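Local coordinates for CPXV018 protein (Cowpox virus, PDB 4PDC) that probably acts as a secreted MHC class I-like decoy ligand that binds the NKG2D receptor of natural killer cells and so dampens their response to infected cells, at residues L4-N9 against Y80-D85; E76-F81 against Y97-E102. The protein carries 2 engineered substitutions. All coordinates share one frame; numbering follows the deposited sequence.

Interaction 1 of 2, residues L4-N9 against Y80-D85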
loop_
_atom_site.group_PDB
_atom_site.type_symbol
_atom_site.label_atom_id
_atom_site.label_comp_id
_atom_site.label_asym_id
_atom_site.label_seq_id
_atom_site.Cartn_x
_atom_site.Cartn_y
_atom_site.Cartn_z
ATOM N N LEU E 4 -18.816 -2.848 0.255
ATOM C CA LEU E 4 -18.386 -1.570 0.795
ATOM C C LEU E 4 -18.134 -0.645 -0.384
ATOM O O LEU E 4 -17.319 -0.952 -1.248
ATOM C CB LEU E 4 -17.131 -1.742 1.651
ATOM C CG LEU E 4 -16.568 -0.521 2.379
ATOM C CD1 LEU E 4 -17.558 0.043 3.388
ATOM C CD2 LEU E 4 -15.281 -0.912 3.062
ATOM N N ALA E 5 -18.855 0.471 -0.427
ATOM C CA ALA E 5 -18.774 1.398 -1.551
ATOM C C ALA E 5 -18.281 2.769 -1.101
ATOM O O ALA E 5 -18.664 3.263 -0.039
ATOM C CB ALA E 5 -20.123 1.524 -2.227
ATOM N N PHE E 6 -17.427 3.364 -1.926
ATOM C CA PHE E 6 -16.924 4.715 -1.717
ATOM C C PHE E 6 -17.350 5.586 -2.889
ATOM O O PHE E 6 -17.051 5.261 -4.034
ATOM C CB PHE E 6 -15.400 4.718 -1.597
ATOM C CG PHE E 6 -14.878 3.945 -0.426
ATOM C CD1 PHE E 6 -14.753 2.569 -0.487
ATOM C CD2 PHE E 6 -14.495 4.596 0.731
ATOM C CE1 PHE E 6 -14.267 1.856 0.588
ATOM C CE2 PHE E 6 -14.006 3.888 1.809
ATOM C CZ PHE E 6 -13.892 2.517 1.738
ATOM N N ASN E 7 -18.050 6.680 -2.605
ATOM C CA ASN E 7 -18.482 7.606 -3.649
ATOM C C ASN E 7 -17.808 8.967 -3.493
ATOM O O ASN E 7 -18.169 9.753 -2.618
ATOM C CB ASN E 7 -20.004 7.767 -3.632
ATOM C CG ASN E 7 -20.526 8.485 -4.867
ATOM O OD1 ASN E 7 -20.994 9.619 -4.791
ATOM N ND2 ASN E 7 -20.428 7.827 -6.017
ATOM N N PHE E 8 -16.815 9.222 -4.340
ATOM C CA PHE E 8 -16.084 10.482 -4.331
ATOM C C PHE E 8 -16.727 11.467 -5.287
ATOM O O PHE E 8 -16.964 11.137 -6.444
ATOM C CB PHE E 8 -14.626 10.266 -4.729
ATOM C CG PHE E 8 -13.878 9.352 -3.819
ATOM C CD1 PHE E 8 -13.980 7.977 -3.960
ATOM C CD2 PHE E 8 -13.056 9.861 -2.829
ATOM C CE1 PHE E 8 -13.285 7.128 -3.121
ATOM C CE2 PHE E 8 -12.358 9.015 -1.984
ATOM C CZ PHE E 8 -12.473 7.648 -2.131
ATOM N N ASN E 9 -17.000 12.675 -4.805
ATOM C CA ASN E 9 -17.556 13.720 -5.656
ATOM C C ASN E 9 -16.802 15.032 -5.509
ATOM O O ASN E 9 -16.560 15.501 -4.395
ATOM C CB ASN E 9 -19.033 13.942 -5.342
ATOM C CG ASN E 9 -19.680 14.939 -6.280
ATOM O OD1 ASN E 9 -19.767 14.705 -7.483
ATOM N ND2 ASN E 9 -20.143 16.055 -5.733
ATOM N N TYR E 80 -16.317 9.668 -8.744
ATOM C CA TYR E 80 -15.614 8.398 -8.806
ATOM C C TYR E 80 -16.227 7.446 -7.798
ATOM O O TYR E 80 -16.246 7.726 -6.600
ATOM C CB TYR E 80 -14.125 8.580 -8.528
ATOM C CG TYR E 80 -13.345 7.285 -8.476
ATOM C CD1 TYR E 80 -13.326 6.416 -9.561
ATOM C CD2 TYR E 80 -12.608 6.942 -7.352
ATOM C CE1 TYR E 80 -12.601 5.234 -9.522
ATOM C CE2 TYR E 80 -11.884 5.770 -7.303
ATOM C CZ TYR E 80 -11.883 4.918 -8.388
ATOM O OH TYR E 80 -11.157 3.748 -8.332
ATOM N N PHE E 81 -16.733 6.325 -8.297
ATOM C CA PHE E 81 -17.394 5.329 -7.468
ATOM C C PHE E 81 -16.516 4.095 -7.419
ATOM O O PHE E 81 -16.102 3.601 -8.459
ATOM C CB PHE E 81 -18.777 5.004 -8.033
ATOM C CG PHE E 81 -19.491 3.901 -7.309
ATOM C CD1 PHE E 81 -20.155 4.150 -6.121
ATOM C CD2 PHE E 81 -19.521 2.618 -7.832
ATOM C CE1 PHE E 81 -20.824 3.136 -5.459
ATOM C CE2 PHE E 81 -20.189 1.599 -7.175
ATOM C CZ PHE E 81 -20.841 1.858 -5.989
ATOM N N TYR E 82 -16.201 3.629 -6.213
ATOM C CA TYR E 82 -15.402 2.421 -6.042
ATOM C C TYR E 82 -16.050 1.503 -5.016
ATOM O O TYR E 82 -16.334 1.917 -3.888
ATOM C CB TYR E 82 -13.970 2.755 -5.615
ATOM C CG TYR E 82 -13.126 1.514 -5.456
ATOM C CD1 TYR E 82 -12.557 0.895 -6.561
ATOM C CD2 TYR E 82 -12.920 0.944 -4.206
ATOM C CE1 TYR E 82 -11.796 -0.249 -6.426
ATOM C CE2 TYR E 82 -12.161 -0.202 -4.063
ATOM C CZ TYR E 82 -11.601 -0.793 -5.174
ATOM O OH TYR E 82 -10.844 -1.937 -5.040
ATOM N N GLU E 83 -16.280 0.256 -5.419
ATOM C CA GLU E 83 -16.986 -0.708 -4.588
ATOM C C GLU E 83 -16.281 -2.051 -4.595
ATOM O O GLU E 83 -15.935 -2.562 -5.657
ATOM C CB GLU E 83 -18.426 -0.881 -5.080
ATOM C CG GLU E 83 -19.262 -1.843 -4.258
ATOM C CD GLU E 83 -20.596 -2.147 -4.908
ATOM O OE1 GLU E 83 -20.651 -3.096 -5.716
ATOM O OE2 GLU E 83 -21.583 -1.436 -4.618
ATOM N N CYS E 84 -16.064 -2.614 -3.409
ATOM C CA CYS E 84 -15.597 -3.990 -3.304
ATOM C C CYS E 84 -16.730 -4.829 -2.722
ATOM O O CYS E 84 -17.553 -4.339 -1.943
ATOM C CB CYS E 84 -14.319 -4.095 -2.462
ATOM S SG CYS E 84 -14.450 -3.715 -0.698
ATOM N N ASP E 85 -16.770 -6.092 -3.129
ATOM C CA ASP E 85 -17.863 -6.992 -2.795
ATOM C C ASP E 85 -17.295 -8.314 -2.302
ATOM O O ASP E 85 -16.474 -8.930 -2.983
ATOM C CB ASP E 85 -18.755 -7.206 -4.021
ATOM C CG ASP E 85 -19.938 -8.118 -3.745
ATOM O OD1 ASP E 85 -19.726 -9.326 -3.499
ATOM O OD2 ASP E 85 -21.084 -7.626 -3.799
#

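Interaction 2 of 2, residues E76-F81 against Y97-E102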
loop_
_atom_site.group_PDB
_atom_site.type_symbol
_atom_site.label_atom_id
_atom_site.label_comp_id
_atom_site.label_asym_id
_atom_site.label_seq_id
_atom_site.Cartn_x
_atom_site.Cartn_y
_atom_site.Cartn_z
ATOM N N GLU E 76 -18.504 21.936 -13.539
ATOM C CA GLU E 76 -17.940 20.602 -13.712
ATOM C C GLU E 76 -18.202 19.768 -12.468
ATOM O O GLU E 76 -17.803 20.143 -11.365
ATOM C CB GLU E 76 -16.432 20.660 -13.984
ATOM C CG GLU E 76 -16.067 21.067 -15.395
ATOM C CD GLU E 76 -14.654 20.656 -15.775
ATOM O OE1 GLU E 76 -13.719 20.906 -14.981
ATOM O OE2 GLU E 76 -14.483 20.078 -16.873
ATOM N N ASP E 77 -18.884 18.643 -12.661
ATOM C CA ASP E 77 -19.142 17.691 -11.593
ATOM C C ASP E 77 -18.451 16.375 -11.912
ATOM O O ASP E 77 -18.735 15.743 -12.927
ATOM C CB ASP E 77 -20.643 17.473 -11.407
ATOM C CG ASP E 77 -20.959 16.620 -10.199
ATOM O OD1 ASP E 77 -20.819 17.125 -9.066
ATOM O OD2 ASP E 77 -21.345 15.447 -10.378
ATOM N N LEU E 78 -17.539 15.974 -11.035
ATOM C CA LEU E 78 -16.766 14.756 -11.227
ATOM C C LEU E 78 -17.099 13.760 -10.132
ATOM O O LEU E 78 -17.080 14.105 -8.953
ATOM C CB LEU E 78 -15.270 15.070 -11.229
ATOM C CG LEU E 78 -14.792 15.952 -12.381
ATOM C CD1 LEU E 78 -13.425 16.520 -12.076
ATOM C CD2 LEU E 78 -14.757 15.143 -13.671
ATOM N N THR E 79 -17.415 12.529 -10.524
ATOM C CA THR E 79 -17.685 11.473 -9.555
ATOM C C THR E 79 -16.814 10.261 -9.825
ATOM O O THR E 79 -16.594 9.881 -10.974
ATOM C CB THR E 79 -19.160 11.037 -9.576
ATOM O OG1 THR E 79 -20.004 12.171 -9.341
ATOM C CG2 THR E 79 -19.432 9.985 -8.513
ATOM N N TYR E 80 -16.317 9.668 -8.744
ATOM C CA TYR E 80 -15.614 8.398 -8.806
ATOM C C TYR E 80 -16.227 7.446 -7.798
ATOM O O TYR E 80 -16.246 7.726 -6.600
ATOM C CB TYR E 80 -14.125 8.580 -8.528
ATOM C CG TYR E 80 -13.345 7.285 -8.476
ATOM C CD1 TYR E 80 -13.326 6.416 -9.561
ATOM C CD2 TYR E 80 -12.608 6.942 -7.352
ATOM C CE1 TYR E 80 -12.601 5.234 -9.522
ATOM C CE2 TYR E 80 -11.884 5.770 -7.303
ATOM C CZ TYR E 80 -11.883 4.918 -8.388
ATOM O OH TYR E 80 -11.157 3.748 -8.332
ATOM N N PHE E 81 -16.733 6.325 -8.297
ATOM C CA PHE E 81 -17.394 5.329 -7.468
ATOM C C PHE E 81 -16.516 4.095 -7.419
ATOM O O PHE E 81 -16.102 3.601 -8.459
ATOM C CB PHE E 81 -18.777 5.004 -8.033
ATOM C CG PHE E 81 -19.491 3.901 -7.309
ATOM C CD1 PHE E 81 -20.155 4.150 -6.121
ATOM C CD2 PHE E 81 -19.521 2.618 -7.832
ATOM C CE1 PHE E 81 -20.824 3.136 -5.459
ATOM C CE2 PHE E 81 -20.189 1.599 -7.175
ATOM C CZ PHE E 81 -20.841 1.858 -5.989
ATOM N N TYR E 97 -16.843 6.108 -13.384
ATOM C CA TYR E 97 -16.463 7.509 -13.488
ATOM C C TYR E 97 -17.610 8.287 -14.119
ATOM O O TYR E 97 -18.102 7.895 -15.180
ATOM C CB TYR E 97 -15.205 7.678 -14.337
ATOM C CG TYR E 97 -14.048 6.785 -13.960
ATOM C CD1 TYR E 97 -13.978 5.476 -14.420
ATOM C CD2 TYR E 97 -13.013 7.258 -13.165
ATOM C CE1 TYR E 97 -12.915 4.660 -14.089
ATOM C CE2 TYR E 97 -11.946 6.450 -12.827
ATOM C CZ TYR E 97 -11.901 5.150 -13.293
ATOM O OH TYR E 97 -10.839 4.340 -12.962
ATOM N N LEU E 98 -18.026 9.379 -13.479
ATOM C CA LEU E 98 -19.090 10.229 -14.015
ATOM C C LEU E 98 -18.594 11.649 -14.232
ATOM O O LEU E 98 -17.913 12.222 -13.377
ATOM C CB LEU E 98 -20.308 10.274 -13.084
ATOM C CG LEU E 98 -20.873 8.968 -12.531
ATOM C CD1 LEU E 98 -21.963 9.260 -11.513
ATOM C CD2 LEU E 98 -21.412 8.125 -13.658
ATOM N N TYR E 99 -18.947 12.204 -15.387
ATOM C CA TYR E 99 -18.742 13.613 -15.675
ATOM C C TYR E 99 -20.112 14.249 -15.877
ATOM O O TYR E 99 -20.831 13.898 -16.814
ATOM C CB TYR E 99 -17.863 13.800 -16.912
ATOM C CG TYR E 99 -17.534 15.247 -17.202
ATOM C CD1 TYR E 99 -18.353 16.015 -18.017
ATOM C CD2 TYR E 99 -16.412 15.848 -16.649
ATOM C CE1 TYR E 99 -18.059 17.339 -18.278
ATOM C CE2 TYR E 99 -16.109 17.171 -16.907
ATOM C CZ TYR E 99 -16.937 17.910 -17.722
ATOM O OH TYR E 99 -16.641 19.225 -17.983
ATOM N N ASN E 100 -20.470 15.172 -14.990
ATOM C CA ASN E 100 -21.811 15.747 -14.972
ATOM C C ASN E 100 -22.883 14.653 -14.966
ATOM O O ASN E 100 -23.891 14.743 -15.665
ATOM C CB ASN E 100 -21.996 16.693 -16.160
ATOM C CG ASN E 100 -21.101 17.923 -16.062
ATOM O OD1 ASN E 100 -20.668 18.299 -14.975
ATOM N ND2 ASN E 100 -20.820 18.549 -17.196
ATOM N N GLY E 101 -22.647 13.618 -14.167
ATOM C CA GLY E 101 -23.634 12.577 -13.944
ATOM C C GLY E 101 -23.665 11.498 -15.007
ATOM O O GLY E 101 -24.390 10.515 -14.866
ATOM N N GLU E 102 -22.878 11.672 -16.066
ATOM C CA GLU E 102 -22.860 10.722 -17.175
ATOM C C GLU E 102 -21.626 9.831 -17.127
ATOM O O GLU E 102 -20.494 10.326 -17.092
ATOM C CB GLU E 102 -22.916 11.470 -18.507
ATOM C CG GLU E 102 -22.868 10.569 -19.726
ATOM C CD GLU E 102 -23.087 11.332 -21.017
ATOM O OE1 GLU E 102 -24.218 11.822 -21.233
ATOM O OE2 GLU E 102 -22.130 11.446 -21.813
HETATM O O HOH W 1 -20.631 13.590 -11.990
#

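Interaction 1 of 2, residues L4-N9 against Y80-D85
Phe8 and Tyr80 are paired across a hydrogen-bonded position of the antiparallel ladder, and their side chains run flank to flank, leaning in a common direction. Phe8 CD1 comes to 3.8 Å from Tyr80 CD2, with the ring planes 31° apart. The first torsions differ: CG of Phe8 is anti to its own carbonyl carbon (chi1 -61°), whereas CG of Tyr80 is anti to its backbone N. With chi2 of Phe8 at 82°, its ring has an edge near Tyr80 O, as the Phe6 ring does near Tyr82 O. Farther along this face, Leu4 CB rests 4.1 Å from Cys84 SG.

On the other face the Phe81 ring reaches diagonally to Ala5, whose CB sits 3.7 Å from Phe81 CE1 and nearly as close to CZ. Asn7 crosses Phe81 at about a right angle, its ND2 at the ring edge, 3.7 Å from CD1. Six backbone bonds fix the register, the shortest being Phe6 N to Tyr82 O at 2.7 Å.

The two strands are flanked by strands 16-25 and 90-99. The aromatic face is covered by helices: Phe59 and Phe62 of helix 51-64 meet Phe8, helix 113-126 packs on Tyr80, and helix 131-146 is tied to the sheet by the Cys84-Cys134 disulfide.

Interaction 2 of 2, residues E76-F81 against Y97-E102
Tyr99 reaches across to Glu76 and gives its phenolic hydrogen to the carboxylate, Tyr99 OH to Glu76 OE2 2.6 Å; OE2 accepts through its anti lone pair, the one turned from OE1. OE2 lies in the plane of the Tyr99 ring, at its edge, and the carboxylate stands steeply to that ring. Chi1 of -176° puts CG of Tyr99 beside the carbonyl carbon, and chi2 then turns the ring so that its end comes near 76-81, where CD2 also meets Leu78 CD2 at 3.5 Å. Next to this, Tyr97 runs alongside Tyr80; CE2 of Tyr97 is 3.5 Å from CD1 of Tyr80, the planes 33° apart.

On the opposite face Thr79 and Leu98 are neighbours, CB to CB 3.8 Å, with Leu98 CD1 against both CB and CG2 of the threonine. Their backbones exchange two hydrogen bonds. At the type I' turn, Asn100 has a left-handed backbone, and its CG is anti to the carbonyl carbon (chi1 -66°), carrying the amide whose OD1 accepts from Asp77 N at 2.9 Å. A water takes the N-H of Gly101 and reaches Asp77 OD2 and Thr79 OG1.

Glu76 OE1 is held in turn by Asn113, so both carboxylate oxygens have a donor; this would favour the charged form. Asn100 N still donates to Asp77 O, so with OD1 a side-chain amide carries the ladder past strand 97-99.

Overall arrangement
The two interactions lie on the two edges of strand 75-87, staggered along it, their centres 13 Å apart in one antiparallel sheet. Interaction 1 pairs that strand with the N-terminal strand 2-13, a partner far away in sequence, whereas interaction 2 pairs it with strand 90-99, the next strand of its hairpin. Along strand 75-87, residues 76-81 come first and 80-85 follow, with Tyr80 and Phe81 common to both. Interaction 1 is the more central and buried; interaction 2 runs out to an exposed turn. Interaction 1 makes the junction between the two halves of the helix-covered sheet and interaction 2 extends the hairpin half, consistent with an MHC class I-like platform.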